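Local coordinates for ferric uptake regulation protein (Vibrio cholerae, PDB 2W57) that probably represses iron-uptake genes when iron is plentiful, acting as a metal-dependent, DNA-binding transcription regulator that forms a dimer, at residues D3-Q6 with A7-A11; R57-N60 with Q61-D64; E108-Q111 with K112-A116. One frame throughout, in Å; residues are numbered along the deposited sequence.

Interaction 1. Residues D3-Q6 with A7-A11; sequences DNNQ and ALKDA
Gln6 and Asp10 meet across one turn of the short N-terminal helix 4-10, which packs against helix 17-26 in the DNA-binding half of this Fur protein. The pair illustrates i to i+4 side-chain pairing on an exposed helix face. The backbone supplies the frame: Lys9 N donates to Asn5 O at 3.0 Å, and Asp10 N to Gln6 O at 2.6 Å. The bonds of the first turn, Ala7 N to Asp3 O and Leu8 N to Asn4 O (3.5 Å), are weak. On the inner face Leu8 rests on Arg19 and Leu20, while the Asn4 amide is held through OD1 by Gln27. Asn5 and Lys9 run side by side in the same direction, so that the lysine tip, NZ, lies 3.8 Å from Asn5 CB, both side chains also touching Val15. With CG of Gln6 opposite its backbone N (chi1 -161°) and the chain folded at chi2, the amide swings forward over the next turn. There it stands almost perpendicular to the Asp10 carboxylate, the planes 82° apart, and NE2 of Gln6 makes a weak, bent hydrogen bond of 2.7 Å to OD1 of Asp10.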
ATOM      1  N   ASP A   3      -3.403  31.904   0.094  1.00 43.16           N
ATOM      2  CA  ASP A   3      -2.606  31.939   1.356  1.00 43.31           C
ATOM      3  C   ASP A   3      -2.525  30.566   2.032  1.00 42.74           C
ATOM      4  O   ASP A   3      -3.516  29.829   2.070  1.00 42.94           O
ATOM      5  CB  ASP A   3      -3.210  32.960   2.321  1.00 43.79           C
ATOM      6  CG  ASP A   3      -2.312  33.252   3.513  1.00 45.87           C
ATOM      7  OD1 ASP A   3      -1.072  33.097   3.405  1.00 48.57           O
ATOM      8  OD2 ASP A   3      -2.852  33.645   4.568  1.00 48.03           O
ATOM      9  N   ASN A   4      -1.350  30.241   2.576  1.00 41.96           N
ATOM     10  CA  ASN A   4      -1.132  28.990   3.315  1.00 41.07           C
ATOM     11  C   ASN A   4      -1.809  28.919   4.694  1.00 41.06           C
ATOM     12  O   ASN A   4      -2.050  27.819   5.210  1.00 41.38           O
ATOM     13  CB  ASN A   4       0.365  28.701   3.460  1.00 40.80           C
ATOM     14  CG  ASN A   4       0.897  27.755   2.388  1.00 39.83           C
ATOM     15  OD1 ASN A   4       0.224  27.445   1.414  1.00 37.70           O
ATOM     16  ND2 ASN A   4       2.126  27.297   2.575  1.00 39.87           N
ATOM     17  N   ASN A   5      -2.097  30.077   5.292  1.00 40.46           N
ATOM     18  CA  ASN A   5      -2.895  30.137   6.514  1.00 40.07           C
ATOM     19  C   ASN A   5      -4.333  29.738   6.250  1.00 39.96           C
ATOM     20  O   ASN A   5      -4.931  28.994   7.017  1.00 40.07           O
ATOM     21  CB  ASN A   5      -2.890  31.548   7.099  1.00 40.25           C
ATOM     22  CG  ASN A   5      -1.650  31.849   7.913  1.00 40.33           C
ATOM     23  OD1 ASN A   5      -0.535  31.519   7.512  1.00 40.94           O
ATOM     24  ND2 ASN A   5      -1.839  32.500   9.063  1.00 39.81           N
ATOM     25  N   GLN A   6      -4.888  30.247   5.156  1.00 39.85           N
ATOM     26  CA  GLN A   6      -6.281  30.006   4.822  1.00 39.70           C
ATOM     27  C   GLN A   6      -6.540  28.523   4.543  1.00 39.28           C
ATOM     28  O   GLN A   6      -7.505  27.945   5.056  1.00 39.55           O
ATOM     29  CB  GLN A   6      -6.704  30.878   3.628  1.00 40.17           C
ATOM     30  CG  GLN A   6      -8.221  31.059   3.478  1.00 40.65           C
ATOM     31  CD  GLN A   6      -8.876  31.514   4.765  1.00 41.66           C
ATOM     32  OE1 GLN A   6      -8.464  32.504   5.369  1.00 41.32           O
ATOM     33  NE2 GLN A   6      -9.893  30.781   5.203  1.00 42.37           N
ATOM     34  N   ALA A   7      -5.666  27.912   3.744  1.00 38.33           N
ATOM     35  CA  ALA A   7      -5.748  26.488   3.449  1.00 37.13           C
ATOM     36  C   ALA A   7      -5.791  25.646   4.724  1.00 36.62           C
ATOM     37  O   ALA A   7      -6.630  24.750   4.835  1.00 36.41           O
ATOM     38  CB  ALA A   7      -4.599  26.060   2.555  1.00 37.21           C
ATOM     39  N   LEU A   8      -4.909  25.947   5.685  1.00 35.80           N
ATOM     40  CA  LEU A   8      -4.895  25.227   6.967  1.00 35.13           C
ATOM     41  C   LEU A   8      -6.203  25.417   7.715  1.00 34.95           C
ATOM     42  O   LEU A   8      -6.829  24.440   8.128  1.00 34.72           O
ATOM     43  CB  LEU A   8      -3.713  25.636   7.868  1.00 35.00           C
ATOM     44  CG  LEU A   8      -2.273  25.159   7.623  1.00 33.53           C
ATOM     45  CD1 LEU A   8      -1.414  25.583   8.774  1.00 33.30           C
ATOM     46  CD2 LEU A   8      -2.196  23.670   7.478  1.00 33.37           C
ATOM     47  N   LYS A   9      -6.611  26.674   7.876  1.00 34.82           N
ATOM     48  CA  LYS A   9      -7.827  27.002   8.618  1.00 34.85           C
ATOM     49  C   LYS A   9      -9.050  26.419   7.926  1.00 34.74           C
ATOM     50  O   LYS A   9      -9.958  25.907   8.586  1.00 34.71           O
ATOM     51  CB  LYS A   9      -7.986  28.512   8.799  1.00 35.09           C
ATOM     52  CG  LYS A   9      -6.896  29.151   9.657  1.00 35.63           C
ATOM     53  CD  LYS A   9      -7.422  30.373  10.402  1.00 37.30           C
ATOM     54  CE  LYS A   9      -6.335  31.404  10.669  1.00 36.83           C
ATOM     55  NZ  LYS A   9      -5.922  32.079   9.407  1.00 36.52           N
ATOM     56  N   ASP A  10      -9.050  26.456   6.595  1.00 34.42           N
ATOM     57  CA  ASP A  10     -10.170  25.932   5.824  1.00 34.08           C
ATOM     58  C   ASP A  10     -10.273  24.408   5.820  1.00 33.64           C
ATOM     59  O   ASP A  10     -11.277  23.863   5.375  1.00 33.95           O
ATOM     60  CB  ASP A  10     -10.182  26.513   4.409  1.00 34.24           C
ATOM     61  CG  ASP A  10     -11.042  27.783   4.304  1.00 35.37           C
ATOM     62  OD1 ASP A  10     -11.312  28.443   5.345  1.00 34.57           O
ATOM     63  OD2 ASP A  10     -11.460  28.118   3.169  1.00 36.63           O
ATOM     64  N   ALA A  11      -9.245  23.731   6.329  1.00 32.90           N
ATOM     65  CA  ALA A  11      -9.282  22.282   6.520  1.00 31.90           C
ATOM     66  C   ALA A  11      -9.592  21.914   7.978  1.00 31.34           C
ATOM     67  O   ALA A  11      -9.482  20.751   8.379  1.00 31.08           O
ATOM     68  CB  ALA A  11      -7.966  21.655   6.066  1.00 32.06           C
TER

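Interaction 2. Residues R57-N60 with Q61-D64; sequences RVLN and QFDD
From Arg57-Asn60 into Gln61-Asp64 the backbone of helix 52-64 runs unbroken, with four successive i to i+4 bonds: Gln61 N to Arg57 O, Phe62 N to Val58 O (2.8 Å), Asp63 N to Leu59 O and Asp64 N to Asn60 O (3.0 Å). The helix probably corresponds to the recognition helix of a winged-helix DNA-binding domain, as in other Fur proteins. Two side-chain pairs show how differently the four-residue spacing can be used. On the buried side Val58 and Phe62 lie alongside each other. With chi1 at 174°, CG1 of Val58 trails away from the backbone N and comes to lie over one face of the Phe62 ring as a CH-pi contact, 3.6 Å from the ring centroid and 18° off the normal. Leu59 CD2 approaches the same ring more loosely, at 4.5 Å from Phe62 CD2. On the outer side Arg57 and Gln61 cross without bonding: their guanidinium and amide planes stand 71° apart, and although Arg57 NH1 comes within 3.1 Å of Gln61 OE1, the angle is poor. That oxygen is instead bonded by Arg19. Among the neighbouring elements, Val58, Leu59 and Phe62 pack on helix 17-26 through Ile22, Leu23 and Leu26, Leu59 also reaches Ala36 and Leu39 of helix 36-45, and Asp63 touches Val68 and Arg70 of strand 68-72.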
ATOM      1  N   ARG A  57       3.372  13.103  12.455  1.00 18.97           N
ATOM      2  CA  ARG A  57       2.171  13.545  13.144  1.00 20.41           C
ATOM      3  C   ARG A  57       1.416  14.531  12.225  1.00 20.02           C
ATOM      4  O   ARG A  57       0.203  14.381  12.016  1.00 19.73           O
ATOM      5  CB  ARG A  57       2.524  14.136  14.525  1.00 20.74           C
ATOM      6  CG  ARG A  57       1.377  14.861  15.275  1.00 23.15           C
ATOM      7  CD  ARG A  57       1.826  15.630  16.565  1.00 23.40           C
ATOM      8  NE  ARG A  57       2.738  16.777  16.342  1.00 30.62           N
ATOM      9  CZ  ARG A  57       2.406  17.969  15.799  1.00 33.36           C
ATOM     10  NH1 ARG A  57       1.165  18.228  15.365  1.00 32.51           N
ATOM     11  NH2 ARG A  57       3.337  18.925  15.668  1.00 33.46           N
ATOM     12  N   VAL A  58       2.147  15.487  11.629  1.00 19.85           N
ATOM     13  CA  VAL A  58       1.545  16.487  10.741  1.00 19.35           C
ATOM     14  C   VAL A  58       0.945  15.870   9.463  1.00 19.98           C
ATOM     15  O   VAL A  58      -0.184  16.199   9.087  1.00 19.88           O
ATOM     16  CB  VAL A  58       2.515  17.641  10.380  1.00 19.64           C
ATOM     17  CG1 VAL A  58       1.870  18.578   9.322  1.00 18.19           C
ATOM     18  CG2 VAL A  58       2.937  18.432  11.635  1.00 18.00           C
ATOM     19  N   LEU A  59       1.689  14.983   8.806  1.00 20.28           N
ATOM     20  CA  LEU A  59       1.180  14.312   7.615  1.00 20.95           C
ATOM     21  C   LEU A  59      -0.084  13.487   7.878  1.00 21.94           C
ATOM     22  O   LEU A  59      -0.996  13.483   7.045  1.00 22.19           O
ATOM     23  CB  LEU A  59       2.266  13.468   6.953  1.00 21.04           C
ATOM     24  CG  LEU A  59       3.367  14.277   6.265  1.00 20.17           C
ATOM     25  CD1 LEU A  59       4.521  13.397   5.839  1.00 18.12           C
ATOM     26  CD2 LEU A  59       2.782  15.049   5.079  1.00 20.08           C
ATOM     27  N   ASN A  60      -0.156  12.816   9.026  1.00 22.75           N
ATOM     28  CA  ASN A  60      -1.403  12.174   9.459  1.00 24.07           C
ATOM     29  C   ASN A  60      -2.596  13.126   9.610  1.00 24.65           C
ATOM     30  O   ASN A  60      -3.725  12.793   9.203  1.00 25.11           O
ATOM     31  CB  ASN A  60      -1.211  11.458  10.784  1.00 24.38           C
ATOM     32  CG  ASN A  60      -0.798  10.045  10.606  1.00 26.49           C
ATOM     33  OD1 ASN A  60       0.392   9.746  10.417  1.00 28.23           O
ATOM     34  ND2 ASN A  60      -1.772   9.141  10.665  1.00 28.04           N
ATOM     35  N   GLN A  61      -2.348  14.277  10.242  1.00 24.80           N
ATOM     36  CA  GLN A  61      -3.370  15.297  10.462  1.00 25.14           C
ATOM     37  C   GLN A  61      -3.812  15.842   9.102  1.00 24.45           C
ATOM     38  O   GLN A  61      -4.996  16.073   8.874  1.00 24.78           O
ATOM     39  CB  GLN A  61      -2.830  16.426  11.363  1.00 24.89           C
ATOM     40  CG  GLN A  61      -2.336  15.981  12.733  1.00 25.60           C
ATOM     41  CD  GLN A  61      -1.559  17.069  13.540  1.00 27.69           C
ATOM     42  OE1 GLN A  61      -0.817  17.922  12.994  1.00 28.47           O
ATOM     43  NE2 GLN A  61      -1.727  17.016  14.864  1.00 30.75           N
ATOM     44  N   PHE A  62      -2.858  16.019   8.192  1.00 23.70           N
ATOM     45  CA  PHE A  62      -3.163  16.456   6.833  1.00 23.21           C
ATOM     46  C   PHE A  62      -3.973  15.395   6.086  1.00 23.55           C
ATOM     47  O   PHE A  62      -4.868  15.725   5.304  1.00 23.35           O
ATOM     48  CB  PHE A  62      -1.871  16.732   6.065  1.00 22.18           C
ATOM     49  CG  PHE A  62      -1.209  18.028   6.413  1.00 20.61           C
ATOM     50  CD1 PHE A  62      -1.686  18.823   7.447  1.00 19.14           C
ATOM     51  CD2 PHE A  62      -0.087  18.452   5.698  1.00 18.60           C
ATOM     52  CE1 PHE A  62      -1.068  20.031   7.747  1.00 19.76           C
ATOM     53  CE2 PHE A  62       0.541  19.641   5.994  1.00 17.98           C
ATOM     54  CZ  PHE A  62       0.055  20.440   7.020  1.00 19.24           C
ATOM     55  N   ASP A  63      -3.636  14.124   6.320  1.00 24.11           N
ATOM     56  CA  ASP A  63      -4.365  12.999   5.722  1.00 24.66           C
ATOM     57  C   ASP A  63      -5.859  13.035   6.112  1.00 24.94           C
ATOM     58  O   ASP A  63      -6.735  13.049   5.246  1.00 24.57           O
ATOM     59  CB  ASP A  63      -3.720  11.670   6.111  1.00 24.61           C
ATOM     60  CG  ASP A  63      -4.164  10.519   5.227  1.00 25.74           C
ATOM     61  OD1 ASP A  63      -5.162  10.658   4.489  1.00 28.17           O
ATOM     62  OD2 ASP A  63      -3.511   9.461   5.265  1.00 26.40           O
ATOM     63  N   ASP A  64      -6.131  13.093   7.412  1.00 25.16           N
ATOM     64  CA  ASP A  64      -7.499  13.148   7.900  1.00 25.76           C
ATOM     65  C   ASP A  64      -8.244  14.422   7.506  1.00 25.53           C
ATOM     66  O   ASP A  64      -9.448  14.363   7.268  1.00 25.77           O
ATOM     67  CB  ASP A  64      -7.537  12.977   9.419  1.00 26.19           C
ATOM     68  CG  ASP A  64      -6.753  11.761   9.891  1.00 28.23           C
ATOM     69  OD1 ASP A  64      -6.749  10.714   9.178  1.00 28.04           O
ATOM     70  OD2 ASP A  64      -6.145  11.865  10.989  1.00 30.03           O
TER

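Interaction 3. Residues E108-Q111 with K112-A116; sequences EQRQ and KEIAA. With ZN (zinc ion), chain C.
Arg110 and Glu113 cross on the surface of helix 105-117, their guanidinium and carboxylate planes turned 76° apart. NH1 of Arg110 reaches OE1 of Glu113 at 2.7 Å in a salt bridge; the oxygen lies in the guanidinium plane, at its edge, whereas the nitrogen stands well above the carboxylate plane. Two bends along the arginine chain curl it back over its own helix to make this possible. Its NH2 forms a second salt bridge, to Asp104 of the second subunit, and the two acidic partners probably fix the rotation of the group. CD1 of Ile114 lies over one guanidinium face, 4.3 Å from Arg110 NH2. Gln109 comes at the glutamate from another direction, its NE2 3.4 Å from Glu113 CD and the amide inclined 57° to the carboxylate. In the helix backbone, Ile114 N bonds to Arg110 O at 2.9 Å and Ala115 N to Gln111 O at 2.8 Å. Glu108 faces the other way: folded at chi2 (-46°), it gives OE2 to the zinc ion at 2.1 Å. The helix therefore joins the subunit interface to one of the metal sites of this Fur dimer, where His87, Asp89 and His125 complete the zinc coordination.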
ATOM      1  N   GLU A 108      -8.655   2.055 -17.463  1.00 34.84           N
ATOM      2  CA  GLU A 108      -9.825   2.551 -16.743  1.00 35.10           C
ATOM      3  C   GLU A 108     -11.084   1.787 -17.149  1.00 35.31           C
ATOM      4  O   GLU A 108     -11.818   1.327 -16.282  1.00 35.58           O
ATOM      5  CB  GLU A 108     -10.020   4.065 -16.909  1.00 35.06           C
ATOM      6  CG  GLU A 108      -8.957   4.966 -16.244  1.00 35.52           C
ATOM      7  CD  GLU A 108      -8.596   4.564 -14.807  1.00 36.42           C
ATOM      8  OE1 GLU A 108      -9.484   4.128 -14.040  1.00 37.01           O
ATOM      9  OE2 GLU A 108      -7.409   4.686 -14.448  1.00 36.31           O
ATOM     10  N   GLN A 109     -11.300   1.614 -18.455  1.00 35.68           N
ATOM     11  CA  GLN A 109     -12.473   0.884 -18.975  1.00 35.82           C
ATOM     12  C   GLN A 109     -12.487  -0.598 -18.597  1.00 35.95           C
ATOM     13  O   GLN A 109     -13.531  -1.135 -18.210  1.00 35.96           O
ATOM     14  CB  GLN A 109     -12.590   1.050 -20.498  1.00 36.04           C
ATOM     15  CG  GLN A 109     -13.757   0.278 -21.174  1.00 36.51           C
ATOM     16  CD  GLN A 109     -15.149   0.626 -20.611  1.00 37.90           C
ATOM     17  OE1 GLN A 109     -15.352   1.668 -19.966  1.00 38.33           O
ATOM     18  NE2 GLN A 109     -16.114  -0.256 -20.861  1.00 37.52           N
ATOM     19  N   ARG A 110     -11.333  -1.250 -18.701  1.00 35.98           N
ATOM     20  CA  ARG A 110     -11.234  -2.677 -18.402  1.00 36.24           C
ATOM     21  C   ARG A 110     -11.636  -3.020 -16.971  1.00 36.40           C
ATOM     22  O   ARG A 110     -12.342  -4.001 -16.741  1.00 36.50           O
ATOM     23  CB  ARG A 110      -9.831  -3.192 -18.699  1.00 36.15           C
ATOM     24  CG  ARG A 110      -9.474  -3.205 -20.182  1.00 36.46           C
ATOM     25  CD  ARG A 110     -10.444  -4.038 -21.026  1.00 36.44           C
ATOM     26  NE  ARG A 110     -10.495  -5.434 -20.604  1.00 36.81           N
ATOM     27  CZ  ARG A 110     -11.613  -6.118 -20.369  1.00 37.60           C
ATOM     28  NH1 ARG A 110     -12.812  -5.554 -20.526  1.00 38.18           N
ATOM     29  NH2 ARG A 110     -11.533  -7.386 -19.989  1.00 36.74           N
ATOM     30  N   GLN A 111     -11.196  -2.189 -16.025  1.00 36.76           N
ATOM     31  CA  GLN A 111     -11.536  -2.316 -14.603  1.00 36.73           C
ATOM     32  C   GLN A 111     -13.052  -2.398 -14.370  1.00 37.17           C
ATOM     33  O   GLN A 111     -13.522  -3.265 -13.628  1.00 37.06           O
ATOM     34  CB  GLN A 111     -10.916  -1.153 -13.804  1.00 36.56           C
ATOM     35  CG  GLN A 111      -9.377  -1.088 -13.867  1.00 35.91           C
ATOM     36  CD  GLN A 111      -8.773   0.099 -13.129  1.00 36.40           C
ATOM     37  OE1 GLN A 111      -9.480   1.019 -12.719  1.00 37.53           O
ATOM     38  NE2 GLN A 111      -7.453   0.092 -12.975  1.00 35.83           N
ATOM     39  N   LYS A 112     -13.801  -1.506 -15.026  1.00 37.77           N
ATOM     40  CA  LYS A 112     -15.274  -1.461 -14.957  1.00 38.18           C
ATOM     41  C   LYS A 112     -15.900  -2.775 -15.415  1.00 38.45           C
ATOM     42  O   LYS A 112     -16.887  -3.239 -14.844  1.00 38.39           O
ATOM     43  CB  LYS A 112     -15.820  -0.329 -15.836  1.00 38.03           C
ATOM     44  CG  LYS A 112     -15.185   1.036 -15.625  1.00 38.42           C
ATOM     45  CD  LYS A 112     -16.152   2.041 -15.018  1.00 39.02           C
ATOM     46  CE  LYS A 112     -15.630   3.462 -15.228  1.00 39.78           C
ATOM     47  NZ  LYS A 112     -16.697   4.510 -15.208  1.00 40.07           N
ATOM     48  N   GLU A 113     -15.318  -3.363 -16.455  1.00 38.94           N
ATOM     49  CA  GLU A 113     -15.863  -4.564 -17.061  1.00 39.59           C
ATOM     50  C   GLU A 113     -15.527  -5.820 -16.275  1.00 39.60           C
ATOM     51  O   GLU A 113     -16.351  -6.733 -16.200  1.00 39.63           O
ATOM     52  CB  GLU A 113     -15.419  -4.681 -18.517  1.00 39.91           C
ATOM     53  CG  GLU A 113     -16.154  -3.694 -19.413  1.00 42.23           C
ATOM     54  CD  GLU A 113     -15.612  -3.656 -20.821  1.00 45.38           C
ATOM     55  OE1 GLU A 113     -14.388  -3.430 -20.993  1.00 46.43           O
ATOM     56  OE2 GLU A 113     -16.421  -3.845 -21.757  1.00 47.00           O
ATOM     57  N   ILE A 114     -14.320  -5.867 -15.703  1.00 39.47           N
ATOM     58  CA  ILE A 114     -13.940  -6.941 -14.789  1.00 39.14           C
ATOM     59  C   ILE A 114     -14.767  -6.820 -13.508  1.00 39.40           C
ATOM     60  O   ILE A 114     -15.298  -7.819 -13.015  1.00 39.37           O
ATOM     61  CB  ILE A 114     -12.422  -6.933 -14.483  1.00 39.17           C
ATOM     62  CG1 ILE A 114     -11.644  -7.451 -15.690  1.00 38.85           C
ATOM     63  CG2 ILE A 114     -12.089  -7.787 -13.243  1.00 38.45           C
ATOM     64  CD1 ILE A 114     -10.390  -6.679 -15.950  1.00 37.80           C
ATOM     65  N   ALA A 115     -14.899  -5.599 -12.987  1.00 39.42           N
ATOM     66  CA  ALA A 115     -15.765  -5.373 -11.832  1.00 39.63           C
ATOM     67  C   ALA A 115     -17.147  -5.962 -12.088  1.00 39.86           C
ATOM     68  O   ALA A 115     -17.713  -6.601 -11.206  1.00 40.02           O
ATOM     69  CB  ALA A 115     -15.864  -3.901 -11.495  1.00 39.59           C
ATOM     70  N   ALA A 116     -17.663  -5.776 -13.303  1.00 39.95           N
ATOM     71  CA  ALA A 116     -19.001  -6.246 -13.658  1.00 40.16           C
ATOM     72  C   ALA A 116     -19.064  -7.719 -14.124  1.00 40.42           C
ATOM     73  O   ALA A 116     -20.119  -8.345 -14.073  1.00 40.62           O
ATOM     74  CB  ALA A 116     -19.630  -5.316 -14.687  1.00 40.18           C
TER
HETATM   75 ZN    ZN C 201      -6.711   4.512 -12.486  1.00 40.76          ZN

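All three contacts join side chains three or four residues apart on a helix. Interactions 1 and 2 belong to the helical part of what is probably a winged-helix DNA-binding domain: their centres are 14 Å apart, and they touch where Leu8 CD2 meets Phe62 CE1 at 3.8 Å, while helix 17-26 receives side chains from both. Interaction 3 lies in the other half of the chain, its centre 38 Å from that of interaction 1 and 32 Å from that of interaction 2, with no direct touch to either. It alone supplies a zinc ligand and meets the second subunit. The Asp63 side chain of interaction 2 stays about 13 Å from a different zinc ion and takes no part in binding it.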